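Local coordinates for protein immunoreactive 84kD antigen PG93 (Porphyromonas gingivalis, PDB 5M11) that is an essential surface component of the type IX secretion system of this oral bacterium and binds calcium and zinc ions, at residues Val674-Asn679 with Ile752-Ile757; Gly688-Gly693 with Glu719-Ala724. One frame throughout, in Å; residues are numbered along the deposited sequence.

Contact 1: residues Val674-Asn679 with Ile752-Ile757; sequences VYVYPN and IRFAVI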
loop_
_atom_site.group_PDB
_atom_site.type_symbol
_atom_site.label_atom_id
_atom_site.label_comp_id
_atom_site.label_asym_id
_atom_site.label_seq_id
_atom_site.Cartn_x
_atom_site.Cartn_y
_atom_site.Cartn_z
ATOM N N VAL A 674 -27.325 -14.280 -6.234
ATOM C CA VAL A 674 -26.761 -15.608 -5.944
ATOM C C VAL A 674 -26.666 -16.415 -7.267
ATOM O O VAL A 674 -27.539 -16.278 -8.123
ATOM C CB VAL A 674 -27.528 -16.369 -4.812
ATOM C CG1 VAL A 674 -26.887 -17.715 -4.505
ATOM C CG2 VAL A 674 -27.602 -15.531 -3.533
ATOM N N TYR A 675 -25.576 -17.208 -7.445
ATOM C CA TYR A 675 -25.345 -18.047 -8.631
ATOM C C TYR A 675 -24.367 -19.218 -8.357
ATOM O O TYR A 675 -23.550 -19.137 -7.444
ATOM C CB TYR A 675 -24.850 -17.197 -9.811
ATOM C CG TYR A 675 -23.492 -16.564 -9.623
ATOM C CD1 TYR A 675 -22.381 -17.036 -10.315
ATOM C CD2 TYR A 675 -23.331 -15.437 -8.823
ATOM C CE1 TYR A 675 -21.136 -16.420 -10.193
ATOM C CE2 TYR A 675 -22.094 -14.803 -8.702
ATOM C CZ TYR A 675 -20.995 -15.305 -9.380
ATOM O OH TYR A 675 -19.764 -14.713 -9.221
ATOM N N VAL A 676 -24.471 -20.301 -9.145
ATOM C CA VAL A 676 -23.603 -21.485 -9.038
ATOM C C VAL A 676 -22.745 -21.563 -10.271
ATOM O O VAL A 676 -23.251 -21.394 -11.383
ATOM C CB VAL A 676 -24.339 -22.847 -8.855
ATOM C CG1 VAL A 676 -23.437 -23.876 -8.195
ATOM C CG2 VAL A 676 -25.651 -22.721 -8.107
ATOM N N TYR A 677 -21.465 -21.872 -10.087
ATOM C CA TYR A 677 -20.538 -22.060 -11.183
ATOM C C TYR A 677 -19.572 -23.171 -10.799
ATOM O O TYR A 677 -19.032 -23.176 -9.686
ATOM C CB TYR A 677 -19.826 -20.762 -11.615
ATOM C CG TYR A 677 -18.828 -20.201 -10.631
ATOM C CD1 TYR A 677 -17.471 -20.488 -10.744
ATOM C CD2 TYR A 677 -19.229 -19.339 -9.619
ATOM C CE1 TYR A 677 -16.538 -19.942 -9.859
ATOM C CE2 TYR A 677 -18.310 -18.805 -8.712
ATOM C CZ TYR A 677 -16.961 -19.107 -8.836
ATOM O OH TYR A 677 -16.060 -18.585 -7.931
ATOM N N PRO A 678 -19.391 -24.160 -11.689
ATOM C CA PRO A 678 -19.970 -24.253 -13.033
ATOM C C PRO A 678 -21.370 -24.894 -13.066
ATOM O O PRO A 678 -21.699 -25.794 -12.284
ATOM C CB PRO A 678 -18.935 -25.090 -13.784
ATOM C CG PRO A 678 -18.332 -25.990 -12.736
ATOM C CD PRO A 678 -18.468 -25.279 -11.411
ATOM N N ASN A 679 -22.204 -24.391 -13.981
ATOM C CA ASN A 679 -23.541 -24.899 -14.248
ATOM C C ASN A 679 -23.677 -25.071 -15.777
ATOM O O ASN A 679 -23.650 -24.072 -16.504
ATOM C CB ASN A 679 -24.638 -24.012 -13.651
ATOM C CG ASN A 679 -26.042 -24.563 -13.827
ATOM O OD1 ASN A 679 -26.276 -25.743 -14.175
ATOM N ND2 ASN A 679 -27.020 -23.710 -13.584
ATOM N N ILE A 752 -32.327 -21.237 -6.037
ATOM C CA ILE A 752 -31.635 -21.301 -7.322
ATOM C C ILE A 752 -31.251 -22.771 -7.608
ATOM O O ILE A 752 -30.989 -23.541 -6.680
ATOM C CB ILE A 752 -30.436 -20.314 -7.396
ATOM C CG1 ILE A 752 -29.265 -20.736 -6.493
ATOM C CG2 ILE A 752 -30.881 -18.862 -7.112
ATOM C CD1 ILE A 752 -27.949 -20.308 -7.025
ATOM N N ARG A 753 -31.270 -23.161 -8.884
ATOM C CA ARG A 753 -30.984 -24.537 -9.274
ATOM C C ARG A 753 -29.784 -24.625 -10.219
ATOM O O ARG A 753 -29.529 -23.688 -10.980
ATOM C CB ARG A 753 -32.223 -25.160 -9.939
ATOM C CG ARG A 753 -33.383 -25.411 -8.999
ATOM C CD ARG A 753 -34.689 -25.456 -9.766
ATOM N NE ARG A 753 -35.772 -26.073 -8.995
ATOM C CZ ARG A 753 -36.256 -27.296 -9.212
ATOM N NH1 ARG A 753 -35.761 -28.054 -10.186
ATOM N NH2 ARG A 753 -37.245 -27.767 -8.462
ATOM N N PHE A 754 -29.057 -25.762 -10.170
ATOM C CA PHE A 754 -27.905 -26.076 -11.030
ATOM C C PHE A 754 -27.937 -27.566 -11.413
ATOM O O PHE A 754 -28.454 -28.395 -10.653
ATOM C CB PHE A 754 -26.563 -25.693 -10.379
ATOM C CG PHE A 754 -26.116 -26.605 -9.266
ATOM C CD1 PHE A 754 -25.305 -27.706 -9.529
ATOM C CD2 PHE A 754 -26.511 -26.372 -7.954
ATOM C CE1 PHE A 754 -24.912 -28.564 -8.500
ATOM C CE2 PHE A 754 -26.090 -27.209 -6.921
ATOM C CZ PHE A 754 -25.296 -28.300 -7.200
ATOM N N ALA A 755 -27.364 -27.902 -12.573
ATOM C CA ALA A 755 -27.382 -29.265 -13.070
ATOM C C ALA A 755 -26.032 -29.985 -12.959
ATOM O O ALA A 755 -24.977 -29.377 -13.162
ATOM C CB ALA A 755 -27.833 -29.260 -14.517
ATOM N N VAL A 756 -26.099 -31.301 -12.626
ATOM C CA VAL A 756 -24.990 -32.264 -12.612
ATOM C C VAL A 756 -25.251 -33.169 -13.819
ATOM O O VAL A 756 -26.329 -33.760 -13.904
ATOM C CB VAL A 756 -24.821 -33.051 -11.286
ATOM C CG1 VAL A 756 -23.850 -34.215 -11.463
ATOM C CG2 VAL A 756 -24.353 -32.136 -10.153
ATOM N N ILE A 757 -24.323 -33.197 -14.793
ATOM C CA ILE A 757 -24.508 -33.958 -16.036
ATOM C C ILE A 757 -23.395 -34.987 -16.250
ATOM O O ILE A 757 -22.233 -34.725 -15.908
ATOM C CB ILE A 757 -24.661 -33.028 -17.278
ATOM C CG1 ILE A 757 -23.443 -32.095 -17.492
ATOM C CG2 ILE A 757 -25.956 -32.227 -17.198
ATOM C CD1 ILE A 757 -23.229 -31.666 -18.956
#

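Contact 2: residues Gly688-Gly693 with Glu719-Ala724; sequences GVTIAG and EVKWNA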
loop_
_atom_site.group_PDB
_atom_site.type_symbol
_atom_site.label_atom_id
_atom_site.label_comp_id
_atom_site.label_asym_id
_atom_site.label_seq_id
_atom_site.Cartn_x
_atom_site.Cartn_y
_atom_site.Cartn_z
ATOM N N GLY A 688 -15.489 -29.266 -8.068
ATOM C CA GLY A 688 -16.870 -29.171 -7.579
ATOM C C GLY A 688 -17.596 -27.902 -7.998
ATOM O O GLY A 688 -17.325 -27.376 -9.082
ATOM N N VAL A 689 -18.534 -27.387 -7.147
ATOM C CA VAL A 689 -19.286 -26.144 -7.439
ATOM C C VAL A 689 -19.021 -25.053 -6.387
ATOM O O VAL A 689 -18.699 -25.357 -5.232
ATOM C CB VAL A 689 -20.817 -26.319 -7.649
ATOM C CG1 VAL A 689 -21.121 -27.185 -8.863
ATOM C CG2 VAL A 689 -21.521 -26.845 -6.405
ATOM N N THR A 690 -19.188 -23.781 -6.805
ATOM C CA THR A 690 -19.045 -22.600 -5.958
ATOM C C THR A 690 -20.345 -21.787 -5.971
ATOM O O THR A 690 -20.802 -21.368 -7.047
ATOM C CB THR A 690 -17.847 -21.741 -6.404
ATOM O OG1 THR A 690 -16.677 -22.554 -6.378
ATOM C CG2 THR A 690 -17.645 -20.478 -5.529
ATOM N N ILE A 691 -20.937 -21.578 -4.768
ATOM C CA ILE A 691 -22.104 -20.714 -4.572
ATOM C C ILE A 691 -21.531 -19.347 -4.395
ATOM O O ILE A 691 -20.670 -19.177 -3.538
ATOM C CB ILE A 691 -23.066 -21.109 -3.401
ATOM C CG1 ILE A 691 -23.455 -22.628 -3.398
ATOM C CG2 ILE A 691 -24.311 -20.211 -3.374
ATOM C CD1 ILE A 691 -23.968 -23.212 -4.685
ATOM N N ALA A 692 -21.933 -18.391 -5.233
ATOM C CA ALA A 692 -21.397 -17.038 -5.146
ATOM C C ALA A 692 -22.524 -15.996 -5.148
ATOM O O ALA A 692 -23.695 -16.366 -5.296
ATOM C CB ALA A 692 -20.420 -16.793 -6.283
ATOM N N GLY A 693 -22.162 -14.727 -4.914
ATOM C CA GLY A 693 -23.096 -13.611 -4.806
ATOM C C GLY A 693 -23.941 -13.639 -3.540
ATOM O O GLY A 693 -24.965 -12.950 -3.467
ATOM N N GLU A 719 -18.973 -16.188 -0.747
ATOM C CA GLU A 719 -18.933 -17.505 -1.360
ATOM C C GLU A 719 -19.051 -18.646 -0.343
ATOM O O GLU A 719 -18.663 -18.521 0.826
ATOM C CB GLU A 719 -17.623 -17.678 -2.153
ATOM C CG GLU A 719 -17.605 -17.009 -3.519
ATOM C CD GLU A 719 -16.252 -16.869 -4.200
ATOM O OE1 GLU A 719 -15.300 -17.583 -3.806
ATOM O OE2 GLU A 719 -16.154 -16.064 -5.157
ATOM N N VAL A 720 -19.579 -19.771 -0.833
ATOM C CA VAL A 720 -19.744 -21.079 -0.179
ATOM C C VAL A 720 -19.337 -22.114 -1.259
ATOM O O VAL A 720 -19.656 -21.922 -2.433
ATOM C CB VAL A 720 -21.188 -21.283 0.400
ATOM C CG1 VAL A 720 -21.515 -22.756 0.652
ATOM C CG2 VAL A 720 -21.396 -20.478 1.679
ATOM N N LYS A 721 -18.580 -23.152 -0.887
ATOM C CA LYS A 721 -18.164 -24.165 -1.861
ATOM C C LYS A 721 -18.676 -25.559 -1.469
ATOM O O LYS A 721 -18.824 -25.872 -0.278
ATOM C CB LYS A 721 -16.638 -24.177 -2.060
ATOM C CG LYS A 721 -16.135 -22.955 -2.823
ATOM C CD LYS A 721 -14.644 -23.018 -3.168
ATOM C CE LYS A 721 -14.099 -21.679 -3.642
ATOM N NZ LYS A 721 -14.343 -21.428 -5.093
ATOM N N TRP A 722 -18.977 -26.376 -2.492
ATOM C CA TRP A 722 -19.427 -27.751 -2.327
ATOM C C TRP A 722 -18.571 -28.672 -3.196
ATOM O O TRP A 722 -18.396 -28.405 -4.388
ATOM C CB TRP A 722 -20.925 -27.892 -2.661
ATOM C CG TRP A 722 -21.491 -29.263 -2.391
ATOM C CD1 TRP A 722 -21.300 -30.026 -1.276
ATOM C CD2 TRP A 722 -22.396 -30.001 -3.231
ATOM N NE1 TRP A 722 -22.000 -31.206 -1.382
ATOM C CE2 TRP A 722 -22.680 -31.218 -2.573
ATOM C CE3 TRP A 722 -23.001 -29.749 -4.480
ATOM C CZ2 TRP A 722 -23.523 -32.190 -3.127
ATOM C CZ3 TRP A 722 -23.855 -30.703 -5.012
ATOM C CH2 TRP A 722 -24.103 -31.907 -4.344
ATOM N N ASN A 723 -18.037 -29.752 -2.586
ATOM C CA ASN A 723 -17.195 -30.779 -3.227
ATOM C C ASN A 723 -17.981 -31.609 -4.281
ATOM O O ASN A 723 -17.356 -32.320 -5.075
ATOM C CB ASN A 723 -16.559 -31.716 -2.171
ATOM C CG ASN A 723 -17.537 -32.338 -1.188
ATOM O OD1 ASN A 723 -18.016 -33.467 -1.366
ATOM N ND2 ASN A 723 -17.836 -31.631 -0.108
ATOM N N ALA A 724 -19.342 -31.507 -4.272
ATOM C CA ALA A 724 -20.338 -32.132 -5.163
ATOM C C ALA A 724 -20.285 -33.665 -5.166
ATOM O O ALA A 724 -20.741 -34.298 -6.118
ATOM C CB ALA A 724 -20.202 -31.593 -6.580
#

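Contact 1: residues Val674-Asn679 with Ile752-Ile757
Strand 675-677 runs nearly parallel to residues 752-756, part of strand 749-756 in a different sheet; the axes of these two short segments come within 7.3 Å of each other, with 15° between their directions. That spacing is too wide for a backbone ladder, so side chains do the work. Ile752 supplies the methyl that meets strand 675-677. Ile752 CD1 lies 3.5 Å from Val676 CG2 and 3.8 Å from Val674 CG1, wedged between the two valines and touching Tyr675 CA as well. Val676 CG2 also reaches Phe754 CD2, while Val676 CG1 lies over one face of the Phe754 ring, 4.2 Å from its centroid and offset toward the rim, a CH-pi contact. Beyond the strand and the cis-Pro678 the chemistry turns polar. Asn679 CB lies 4.2 Å from Phe754 CB. With CG anti to the backbone N (chi1 -176°), the side chain crosses that of Phe754 obliquely, Asn679 CG being 3.7 Å from Phe754 CB and the amide plane almost perpendicular to the phenyl ring. At the tip, Asn679 OD1 accepts a nearly straight hydrogen bond (172°) from Ala755 N at 2.9 Å, the donor sitting above the carbonyl plane. Asn679 ND2 is 3.6 Å from Arg753 O, a contact without a hydrogen bond. Val676 also packs on Val689 and Ile691 of strand 689-692, and Phe754 on Tyr737 and Val739 of strand 735-742; the contact joins edge strands of a three-stranded and a four-stranded sheet, an arrangement consistent with a seven-stranded beta-sandwich.

Contact 2: residues Gly688-Gly693 with Glu719-Ala724
Gly688 lies just before the ladder, its CA 3.6 Å from Trp722 O, at backbone angles (phi 122°, psi -148°) that call for glycine. Val689 then forms an antiparallel hydrogen-bonded pair with Trp722: each N donates to the other's O at 2.9 Å, and the bond from Trp722 N to Val689 O is practically straight (179°). Beside it, Val689 CG2 meets the indole at its edge, 3.8 Å from Trp722 CE3. Thr690 turns to the other face of the sheet, alongside Lys721. The lysine chain bends at its last torsion, which brings Lys721 NZ back to donate to Thr690 OG1 at 2.9 Å. Ile691 returns to the face of Val689 and pairs with Val720 through a second set of two backbone bonds, the shorter being Ile691 N to Val720 O at 2.7 Å. Past the ladder, the methyl of Ala692 rests against Glu719 CG. Strand 689-692 is the middle of a three-stranded antiparallel sheet, with 675-677 along its other edge, and Val689 and Trp722 both press on Phe754 of strand 749-756 in the facing sheet.

The two contacts share what is consistent with one small sandwich but differ in what they join: contact 2 pairs neighbouring strands within a sheet, whereas contact 1 links that sheet to another. Contact 2 is accordingly held by a backbone ladder, plus one side-chain bond from a lysine to a threonine, and is largely buried; contact 1, only partly buried, relies on apolar side chains and a single side-chain-to-backbone bond near its exposed end. They meet at strands 675-677 and 689-692, where Tyr675 O lies 2.8 Å from Ala692 N and Tyr677 O 2.9 Å from Thr690 N, both probable hydrogen bonds. Along the chain, contact 2 is nested inside the loop that contact 1 closes.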